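Local atomic coordinates of putative angiotensinogen (PDB entry 5INW), a protein that belongs to the serpin family, binds heparin and inhibits thrombin by a heparin-promoted template mechanism. Residues L111-S115 / F154-N158. The protein carries 1 engineered substitution. Residues are numbered along the deposited sequence; the frame is centred on the assembly and turned at random.
Sequences LSIAS and FARLN
The ring of Phe154 has Asn158 ND2 over one of its faces, 3.2 Å above the plane and displaced toward the rim, while Ser115 meets it at the edge. There the hydroxyl lies in the ring plane, and Ser115 OG comes 3.4 Å from Phe154 CZ. The methyl of Ala114 also reaches the leading end of the ring, its CB 4.1 Å from Phe154 CZ. With CG anti to the backbone N (chi1 -172°), Phe154 stretches straight across, which lets one side chain bridge two helical segments whose axes come no closer than 12.2 Å. Beside it, Leu111 CD2 touches two groups of 154-158, Leu157 CD2 at 4.1 Å and Asn158 OD1, the side chains of Leu111 and Asn158 running past each other in opposite directions.

No hydrogen bond crosses the interface. Instead, Ser115 OG turns back to its own helix and donates to Leu111 O over 2.8 Å; the amide Ser115 N reaches that oxygen from the opposite face of the carbonyl plane, so two donors grip it. An alanine at Ser115 would remove the hydroxyl, and Leu111 O would probably lose its second donor while a small gap opened at the edge of the Phe154 ring.

The two segments run roughly antiparallel, at 145°, and stack helix 150-161 on helix 110-122 in the helical part of the serpin fold. Helix 77-96 flanks both, its Val85 touching Leu111 and Phe154, and beneath helix 110-122 lies strand 238-251, where Ile246 packs on Leu111 and Asn244 on Ser115.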
ATOM      1  N   LEU A 111       2.154  -0.389  -4.055  1.00 43.12           N
ATOM      2  CA  LEU A 111       3.498   0.084  -4.463  1.00 44.91           C
ATOM      3  C   LEU A 111       4.634  -0.388  -3.571  1.00 41.78           C
ATOM      4  O   LEU A 111       5.716  -0.724  -4.071  1.00 39.91           O
ATOM      5  CB  LEU A 111       3.575   1.609  -4.482  1.00 48.06           C
ATOM      6  CG  LEU A 111       2.852   2.321  -5.613  1.00 52.52           C
ATOM      7  CD1 LEU A 111       3.013   3.808  -5.374  1.00 54.27           C
ATOM      8  CD2 LEU A 111       3.383   1.964  -6.991  1.00 54.06           C
ATOM      9  N   SER A 112       4.397  -0.314  -2.259  1.00 39.71           N
ATOM     10  CA  SER A 112       5.403  -0.704  -1.294  1.00 39.61           C
ATOM     11  C   SER A 112       5.712  -2.176  -1.476  1.00 40.22           C
ATOM     12  O   SER A 112       6.879  -2.569  -1.535  1.00 39.80           O
ATOM     13  CB  SER A 112       4.949  -0.469   0.144  1.00 38.38           C
ATOM     14  OG  SER A 112       6.006  -0.746   1.057  1.00 35.75           O
ATOM     15  N   ILE A 113       4.656  -2.972  -1.589  1.00 37.88           N
ATOM     16  CA  ILE A 113       4.845  -4.379  -1.720  1.00 37.38           C
ATOM     17  C   ILE A 113       5.480  -4.735  -3.071  1.00 36.86           C
ATOM     18  O   ILE A 113       6.346  -5.613  -3.153  1.00 35.05           O
ATOM     19  CB  ILE A 113       3.542  -5.155  -1.483  1.00 38.63           C
ATOM     20  CG1 ILE A 113       3.057  -4.918  -0.059  1.00 39.42           C
ATOM     21  CG2 ILE A 113       3.783  -6.673  -1.651  1.00 39.89           C
ATOM     22  CD1 ILE A 113       1.665  -5.479   0.234  1.00 39.46           C
ATOM     23  N   ALA A 114       5.060  -4.055  -4.134  1.00 37.68           N
ATOM     24  CA  ALA A 114       5.654  -4.290  -5.473  1.00 37.48           C
ATOM     25  C   ALA A 114       7.140  -3.908  -5.524  1.00 38.36           C
ATOM     26  O   ALA A 114       7.927  -4.565  -6.215  1.00 36.34           O
ATOM     27  CB  ALA A 114       4.885  -3.555  -6.548  1.00 38.09           C
ATOM     28  N   SER A 115       7.500  -2.837  -4.807  1.00 37.72           N
ATOM     29  CA  SER A 115       8.873  -2.430  -4.759  1.00 38.59           C
ATOM     30  C   SER A 115       9.728  -3.453  -4.066  1.00 38.63           C
ATOM     31  O   SER A 115      10.827  -3.759  -4.547  1.00 41.64           O
ATOM     32  CB  SER A 115       9.024  -1.119  -4.050  1.00 39.03           C
ATOM     33  OG  SER A 115       8.328  -0.174  -4.773  1.00 40.47           O
ATOM     34  N   PHE A 154       8.750   0.721 -14.171  1.00 71.63           N
ATOM     35  CA  PHE A 154       8.440   0.803 -12.737  1.00 67.77           C
ATOM     36  C   PHE A 154       9.186   1.956 -12.002  1.00 66.60           C
ATOM     37  O   PHE A 154       8.611   2.660 -11.182  1.00 70.64           O
ATOM     38  CB  PHE A 154       8.751  -0.541 -12.055  1.00 68.69           C
ATOM     39  CG  PHE A 154       8.296  -0.607 -10.639  1.00 67.28           C
ATOM     40  CD1 PHE A 154       6.943  -0.632 -10.341  1.00 66.48           C
ATOM     41  CD2 PHE A 154       9.212  -0.592  -9.591  1.00 68.60           C
ATOM     42  CE1 PHE A 154       6.499  -0.666  -9.028  1.00 62.46           C
ATOM     43  CE2 PHE A 154       8.770  -0.613  -8.266  1.00 68.04           C
ATOM     44  CZ  PHE A 154       7.406  -0.668  -7.987  1.00 64.40           C
ATOM     45  N   ALA A 155      10.468   2.151 -12.285  1.00 65.41           N
ATOM     46  CA  ALA A 155      11.222   3.266 -11.735  1.00 64.75           C
ATOM     47  C   ALA A 155      10.725   4.595 -12.311  1.00 64.43           C
ATOM     48  O   ALA A 155      10.783   5.619 -11.618  1.00 62.90           O
ATOM     49  CB  ALA A 155      12.731   3.095 -11.971  1.00 66.45           C
ATOM     50  N   ARG A 156      10.258   4.601 -13.562  1.00 65.51           N
ATOM     51  CA  ARG A 156       9.705   5.837 -14.129  1.00 71.18           C
ATOM     52  C   ARG A 156       8.433   6.263 -13.417  1.00 69.75           C
ATOM     53  O   ARG A 156       8.283   7.453 -13.083  1.00 71.18           O
ATOM     54  CB  ARG A 156       9.429   5.751 -15.630  1.00 76.93           C
ATOM     55  CG  ARG A 156       9.191   7.144 -16.266  1.00 82.91           C
ATOM     56  CD  ARG A 156       9.556   7.186 -17.735  1.00 87.87           C
ATOM     57  NE  ARG A 156      10.775   6.382 -17.921  1.00 93.39           N
ATOM     58  CZ  ARG A 156      11.201   5.877 -19.085  1.00 97.85           C
ATOM     59  NH1 ARG A 156      10.589   6.174 -20.236  1.00 99.61           N
ATOM     60  NH2 ARG A 156      12.294   5.118 -19.100  1.00 96.75           N
ATOM     61  N   LEU A 157       7.523   5.301 -13.211  1.00 66.93           N
ATOM     62  CA  LEU A 157       6.300   5.504 -12.404  1.00 64.41           C
ATOM     63  C   LEU A 157       6.645   6.102 -11.042  1.00 60.91           C
ATOM     64  O   LEU A 157       6.146   7.151 -10.709  1.00 60.36           O
ATOM     65  CB  LEU A 157       5.524   4.182 -12.194  1.00 64.42           C
ATOM     66  CG  LEU A 157       4.220   4.240 -11.360  1.00 60.98           C
ATOM     67  CD1 LEU A 157       3.190   5.087 -12.083  1.00 59.43           C
ATOM     68  CD2 LEU A 157       3.625   2.875 -11.011  1.00 58.06           C
ATOM     69  N   ASN A 158       7.523   5.457 -10.279  1.00 59.22           N
ATOM     70  CA  ASN A 158       7.890   5.987  -8.969  1.00 60.85           C
ATOM     71  C   ASN A 158       8.494   7.392  -9.031  1.00 59.34           C
ATOM     72  O   ASN A 158       8.144   8.257  -8.240  1.00 57.29           O
ATOM     73  CB  ASN A 158       8.742   4.993  -8.203  1.00 62.07           C
ATOM     74  CG  ASN A 158       7.924   3.783  -7.767  1.00 65.65           C
ATOM     75  OD1 ASN A 158       6.753   3.917  -7.397  1.00 68.42           O
ATOM     76  ND2 ASN A 158       8.537   2.602  -7.792  1.00 67.58           N
TER